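Local coordinates for brain-specific angiogenesis inhibitor 1-associated protein 2-like protein 2 (Mus musculus, PDB 3OK8), which binds phosphoinositides through its I-BAR (IMD) domain, an antiparallel dimer of three-helix bundles, and induces planar or gently curved membrane structures, at the interface of chains A and B. Coordinates in Å, arbitrary orientation; residue numbers count along the deposited sequence, not the author numbering. Chains: chain A/B, Brain-specific angiogenesis inhibitor 1-associated protein 2-like protein 2.

Contact 1: the interface of chains A and B. Residues chain A 182-183, 186-187; chain B 69-70, 73, 222.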
loop_
_atom_site.group_PDB
_atom_site.type_symbol
_atom_site.label_atom_id
_atom_site.label_comp_id
_atom_site.label_asym_id
_atom_site.label_seq_id
_atom_site.Cartn_x
_atom_site.Cartn_y
_atom_site.Cartn_z
ATOM N N GLU A 182 -27.316 19.741 6.933
ATOM C CA GLU A 182 -26.877 18.411 7.304
ATOM C C GLU A 182 -26.450 17.665 6.057
ATOM O O GLU A 182 -25.355 17.089 6.006
ATOM C CB GLU A 182 -28.002 17.661 7.996
ATOM C CG GLU A 182 -27.686 16.227 8.340
ATOM C CD GLU A 182 -28.782 15.604 9.165
ATOM O OE1 GLU A 182 -29.845 15.283 8.592
ATOM O OE2 GLU A 182 -28.586 15.454 10.394
ATOM N N LYS A 183 -27.312 17.677 5.047
ATOM C CA LYS A 183 -27.006 16.986 3.793
ATOM C C LYS A 183 -25.763 17.552 3.114
ATOM O O LYS A 183 -24.970 16.811 2.533
ATOM C CB LYS A 183 -28.191 17.025 2.828
ATOM C CG LYS A 183 -27.964 16.233 1.547
ATOM C CD LYS A 183 -29.205 16.179 0.646
ATOM C CE LYS A 183 -29.121 15.023 -0.339
ATOM N NZ LYS A 183 -30.292 14.926 -1.258
ATOM N N TYR A 186 -22.725 15.888 4.737
ATOM C CA TYR A 186 -22.496 14.526 4.249
ATOM C C TYR A 186 -21.930 14.530 2.827
ATOM O O TYR A 186 -20.940 13.842 2.524
ATOM C CB TYR A 186 -23.759 13.687 4.302
ATOM C CG TYR A 186 -24.121 13.279 5.708
ATOM C CD1 TYR A 186 -23.308 12.410 6.414
ATOM C CD2 TYR A 186 -25.273 13.763 6.334
ATOM C CE1 TYR A 186 -23.610 12.025 7.695
ATOM C CE2 TYR A 186 -25.587 13.382 7.632
ATOM C CZ TYR A 186 -24.744 12.504 8.305
ATOM O OH TYR A 186 -25.019 12.106 9.584
ATOM N N ARG A 187 -22.563 15.313 1.960
ATOM C CA ARG A 187 -22.143 15.426 0.568
ATOM C C ARG A 187 -20.691 15.859 0.415
ATOM O O ARG A 187 -20.012 15.416 -0.500
ATOM C CB ARG A 187 -23.047 16.401 -0.193
ATOM C CG ARG A 187 -22.501 16.832 -1.548
ATOM C CD ARG A 187 -23.563 17.534 -2.415
ATOM N NE ARG A 187 -24.626 16.611 -2.803
ATOM C CZ ARG A 187 -25.914 16.763 -2.503
ATOM N NH1 ARG A 187 -26.789 15.839 -2.895
ATOM N NH2 ARG A 187 -26.324 17.832 -1.821
ATOM N N THR B 69 -32.964 13.241 4.739
ATOM C CA THR B 69 -32.698 13.465 3.315
ATOM C C THR B 69 -31.326 12.972 2.813
ATOM O O THR B 69 -31.061 13.007 1.612
ATOM C CB THR B 69 -32.846 14.947 2.951
ATOM O OG1 THR B 69 -31.925 15.708 3.735
ATOM C CG2 THR B 69 -34.307 15.449 3.209
ATOM N N SER B 70 -30.458 12.519 3.716
ATOM C CA SER B 70 -29.103 12.136 3.324
ATOM C C SER B 70 -28.869 10.637 3.207
ATOM O O SER B 70 -27.737 10.183 3.407
ATOM C CB SER B 70 -28.086 12.711 4.306
ATOM O OG SER B 70 -28.032 14.117 4.218
ATOM N N LEU B 73 -26.380 9.656 0.100
ATOM C CA LEU B 73 -24.998 9.990 0.437
ATOM C C LEU B 73 -24.436 9.050 1.497
ATOM O O LEU B 73 -23.245 8.743 1.500
ATOM C CB LEU B 73 -24.902 11.432 0.928
ATOM C CG LEU B 73 -25.281 12.475 -0.123
ATOM C CD1 LEU B 73 -25.514 13.831 0.524
ATOM C CD2 LEU B 73 -24.201 12.552 -1.188
ATOM N N SER B 222 -24.013 11.348 -6.094
ATOM C CA SER B 222 -23.678 12.387 -5.124
ATOM C C SER B 222 -23.940 13.789 -5.644
ATOM O O SER B 222 -23.406 14.746 -5.093
ATOM C CB SER B 222 -22.203 12.266 -4.684
ATOM O OG SER B 222 -21.300 12.618 -5.729
HETATM O O HOH W 1 -30.486 14.888 5.774
#
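B:Leu73 points its forked end at helix 153-217 of chain A, where CD1 touches CG of A:Lys183 at 3.6 Å and also the CB of A:Arg187. The branched leucine suits this place because its methyls meet side chains one turn apart, CD1 between A:Lys183 and A:Arg187, CD2 against A:Arg187. A:Lys183, with CG anti to the backbone N (chi1 -176°) and the rest extended, runs across B:Leu73 at about a right angle, lending its methylene chain to the apolar centre. Next to it, CB of B:Ser70 packs on the ring carbon CD2 of A:Tyr186, 3.6 Å away. Farther out, A:Arg187 bends at chi3 and its NE donates to the backbone O of B:Ser222 at 3.2 Å, approaching from above the carbonyl plane. Were A:Arg187 an alanine, the B:Ser222 carbonyl would probably lose its donor and CD1 of B:Leu73 the guanidinium lying over it, though the CB contact would stay. On the opposite rim, a water links OE1 of A:Glu182 to OG1 of B:Thr69 and OG of B:Ser70. The site joins helix 153-217 of chain A to the loop, the start of helix 71-148 and the C-terminal residue of chain B, within the antiparallel I-BAR dimer.

Contact 2: the interface of chains A and B. Residues chain A 70, 73, 77; chain B 182-183, 186-187, 190.
A:Leu73 lies against helix 154-221 of chain B, its methyls dividing the packing between two turns; this part of the I-BAR homodimer interface sets helix 71-147 and the preceding loop of one chain on that helix. CD1 rests 3.8 Å from CA of B:Arg187 and at the same distance from CG of B:Lys183, whereas CD2 faces the methyl CB of B:Ala190 at 4.0 Å. Alanine seems to suit its position because, being small, it lets A:Leu77, one turn farther along chain A, bring CD2 to 4.1 Å from its CA. Closer packing occurs beside A:Ser70, whose CB sits 3.6 Å from the ring carbon CD2 of B:Tyr186; a small serine lets the loop backbone lie close to the ring. The basic side chains contribute mainly their inner parts. B:Lys183 bends at chi2, chi3 (75°) and chi4, carrying its ammonium group away from A:Leu73, and B:Arg187 touches that leucine through CB while its guanidinium extends beyond the packed methyls. Toward the polar margin, the loop and helix 154-221 are linked through a water, 2.9 Å from the hydroxyl OG of A:Ser70 and 2.8 Å from the carboxylate OE1 of B:Glu182.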
loop_
_atom_site.group_PDB
_atom_site.type_symbol
_atom_site.label_atom_id
_atom_site.label_comp_id
_atom_site.label_asym_id
_atom_site.label_seq_id
_atom_site.Cartn_x
_atom_site.Cartn_y
_atom_site.Cartn_z
ATOM N N SER A 70 25.974 -13.699 -15.050
ATOM C CA SER A 70 24.659 -13.244 -14.551
ATOM C C SER A 70 24.348 -11.777 -14.865
ATOM O O SER A 70 23.591 -11.130 -14.133
ATOM C CB SER A 70 24.519 -13.485 -13.032
ATOM O OG SER A 70 25.060 -14.738 -12.618
ATOM N N LEU A 73 20.473 -11.227 -15.595
ATOM C CA LEU A 73 19.754 -11.295 -14.329
ATOM C C LEU A 73 20.067 -10.060 -13.503
ATOM O O LEU A 73 19.199 -9.521 -12.813
ATOM C CB LEU A 73 20.128 -12.565 -13.569
ATOM C CG LEU A 73 19.665 -13.841 -14.270
ATOM C CD1 LEU A 73 20.409 -15.062 -13.753
ATOM C CD2 LEU A 73 18.138 -14.008 -14.160
ATOM N N LEU A 77 17.143 -7.254 -11.959
ATOM C CA LEU A 77 16.980 -6.893 -10.551
ATOM C C LEU A 77 17.077 -5.386 -10.332
ATOM O O LEU A 77 16.353 -4.806 -9.522
ATOM C CB LEU A 77 18.030 -7.612 -9.688
ATOM C CG LEU A 77 17.929 -9.139 -9.679
ATOM C CD1 LEU A 77 19.250 -9.800 -9.169
ATOM C CD2 LEU A 77 16.745 -9.584 -8.834
ATOM N N GLU B 182 26.507 -19.815 -8.923
ATOM C CA GLU B 182 26.361 -18.409 -8.603
ATOM C C GLU B 182 25.180 -17.807 -9.369
ATOM O O GLU B 182 24.407 -17.010 -8.829
ATOM C CB GLU B 182 27.640 -17.688 -8.996
ATOM C CG GLU B 182 27.816 -16.330 -8.384
ATOM C CD GLU B 182 28.731 -15.451 -9.211
ATOM O OE1 GLU B 182 28.952 -15.760 -10.403
ATOM O OE2 GLU B 182 29.234 -14.452 -8.663
ATOM N N LYS B 183 25.054 -18.196 -10.632
ATOM C CA LYS B 183 23.984 -17.704 -11.485
ATOM C C LYS B 183 22.633 -18.312 -11.143
ATOM O O LYS B 183 21.631 -17.626 -11.236
ATOM C CB LYS B 183 24.308 -17.938 -12.961
ATOM C CG LYS B 183 23.130 -17.762 -13.887
ATOM C CD LYS B 183 23.552 -17.256 -15.258
ATOM C CE LYS B 183 24.209 -18.354 -16.072
ATOM N NZ LYS B 183 23.354 -19.575 -16.157
ATOM N N TYR B 186 21.176 -15.985 -8.387
ATOM C CA TYR B 186 20.578 -14.776 -8.955
ATOM C C TYR B 186 19.281 -15.118 -9.684
ATOM O O TYR B 186 18.283 -14.403 -9.569
ATOM C CB TYR B 186 21.543 -14.079 -9.920
ATOM C CG TYR B 186 22.713 -13.384 -9.246
ATOM C CD1 TYR B 186 22.504 -12.346 -8.345
ATOM C CD2 TYR B 186 24.028 -13.758 -9.524
ATOM C CE1 TYR B 186 23.571 -11.704 -7.726
ATOM C CE2 TYR B 186 25.107 -13.121 -8.916
ATOM C CZ TYR B 186 24.872 -12.097 -8.014
ATOM O OH TYR B 186 25.937 -11.462 -7.407
ATOM N N ARG B 187 19.284 -16.219 -10.426
ATOM C CA ARG B 187 18.074 -16.626 -11.127
ATOM C C ARG B 187 16.889 -16.869 -10.188
ATOM O O ARG B 187 15.754 -16.595 -10.556
ATOM C CB ARG B 187 18.297 -17.858 -12.001
ATOM C CG ARG B 187 17.190 -18.019 -13.033
ATOM C CD ARG B 187 17.089 -19.433 -13.567
ATOM N NE ARG B 187 18.373 -19.915 -14.049
ATOM C CZ ARG B 187 18.974 -21.022 -13.615
ATOM N NH1 ARG B 187 20.153 -21.367 -14.113
ATOM N NH2 ARG B 187 18.398 -21.788 -12.692
ATOM N N ALA B 190 15.472 -13.464 -9.044
ATOM C CA ALA B 190 14.711 -12.865 -10.132
ATOM C C ALA B 190 13.400 -13.592 -10.436
ATOM O O ALA B 190 12.372 -12.941 -10.613
ATOM C CB ALA B 190 15.563 -12.737 -11.396
HETATM O O HOH W 2 27.855 -15.345 -12.963
#

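Contact 3: the interface of chains A and B. Residues chain A 67-69; chain B 179, 182.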
loop_
_atom_site.group_PDB
_atom_site.type_symbol
_atom_site.label_atom_id
_atom_site.label_comp_id
_atom_site.label_asym_id
_atom_site.label_seq_id
_atom_site.Cartn_x
_atom_site.Cartn_y
_atom_site.Cartn_z
ATOM N N SER A 67 29.403 -9.689 -12.450
ATOM C CA SER A 67 29.726 -11.102 -12.618
ATOM C C SER A 67 30.070 -11.480 -14.063
ATOM O O SER A 67 30.126 -10.629 -14.960
ATOM C CB SER A 67 28.568 -11.974 -12.119
ATOM O OG SER A 67 27.660 -12.261 -13.173
ATOM N N SER A 68 30.286 -12.774 -14.271
ATOM C CA SER A 68 30.728 -13.289 -15.562
ATOM C C SER A 68 29.602 -13.931 -16.376
ATOM O O SER A 68 29.666 -13.952 -17.592
ATOM C CB SER A 68 31.866 -14.291 -15.365
ATOM O OG SER A 68 31.380 -15.457 -14.727
ATOM N N THR A 69 28.566 -14.453 -15.724
ATOM C CA THR A 69 27.457 -15.027 -16.486
ATOM C C THR A 69 26.060 -14.529 -16.086
ATOM O O THR A 69 25.070 -14.886 -16.732
ATOM C CB THR A 69 27.471 -16.560 -16.440
ATOM O OG1 THR A 69 27.360 -16.982 -15.078
ATOM C CG2 THR A 69 28.777 -17.132 -17.090
ATOM N N GLU B 179 30.385 -21.005 -11.700
ATOM C CA GLU B 179 29.692 -19.855 -12.278
ATOM C C GLU B 179 28.227 -20.173 -12.499
ATOM O O GLU B 179 27.354 -19.290 -12.394
ATOM C CB GLU B 179 30.351 -19.434 -13.593
ATOM C CG GLU B 179 31.677 -18.724 -13.398
ATOM C CD GLU B 179 32.399 -18.421 -14.705
ATOM O OE1 GLU B 179 32.083 -19.057 -15.735
ATOM O OE2 GLU B 179 33.292 -17.544 -14.700
ATOM N N GLU B 182 26.507 -19.815 -8.923
ATOM C CA GLU B 182 26.361 -18.409 -8.603
ATOM C C GLU B 182 25.180 -17.807 -9.369
ATOM O O GLU B 182 24.407 -17.010 -8.829
ATOM C CB GLU B 182 27.640 -17.688 -8.996
ATOM C CG GLU B 182 27.816 -16.330 -8.384
ATOM C CD GLU B 182 28.731 -15.451 -9.211
ATOM O OE1 GLU B 182 28.952 -15.760 -10.403
ATOM O OE2 GLU B 182 29.234 -14.452 -8.663
HETATM O O HOH W 3 27.855 -15.345 -12.963
#
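A:Ser68 and B:Glu179 meet through their side-chain ends, the serine hydroxyl OG donating to the carboxylate OE2 at 2.8 Å, where loop residues 67-69 of chain A enter the I-BAR dimer interface. The hydroxyl comes from above the carboxylate plane, 78° out of it, so it bears on a face of the acid. B:Glu179 has CG anti to its carbonyl carbon (chi1 -74°) and is extended beyond it, which carries the carboxylate from helix 154-221 across to the loop of chain A. Glutamate suits this place for its reach, and serine for offering a compact donor on a short stem. A:Thr69 crosses B:Glu179 at about a right angle. Its methyl CG2 stands near the carboxylate, 4.1 Å from OE1 of B:Glu179, while its hydroxyl OG1 turns toward the inner part of the glutamate and a bridging water. The threonine thus presents an apolar branch and a polar branch to different parts of its neighbour. B:Glu182, one turn farther along the same helix, sends its own extended chain toward the loop with CG anti to the backbone N (chi1 -163°), ending at that water, the same molecule as in contact 2. On the other side, OG of A:Ser67 and both the backbone N and OG1 of A:Thr69 take hold of it, so loop and helix share one solvent molecule. Of these links, the threonine hydroxyl OG1 of A:Thr69 lies 2.7 Å from the water oxygen.

Contacts 1 and 2 are equivalent regions with the chains exchanged, differing in detail, their C-alpha centres about 56 Å apart along the elongated dimer. Measured centre to centre of the C-alpha atoms, contact 3 lies about 9 Å from contact 2, shares B:Glu182 and one water with it, and stands about 64 Å from contact 1. Contacts 2 and 3 together join one stretch of helix 154-221 of chain B to the junction between helices 5-66 and 71-147 of chain A. The two-fold symmetry repeats this clasp, so these regions, near both ends of the overlap, may help to hold the two bundles antiparallel.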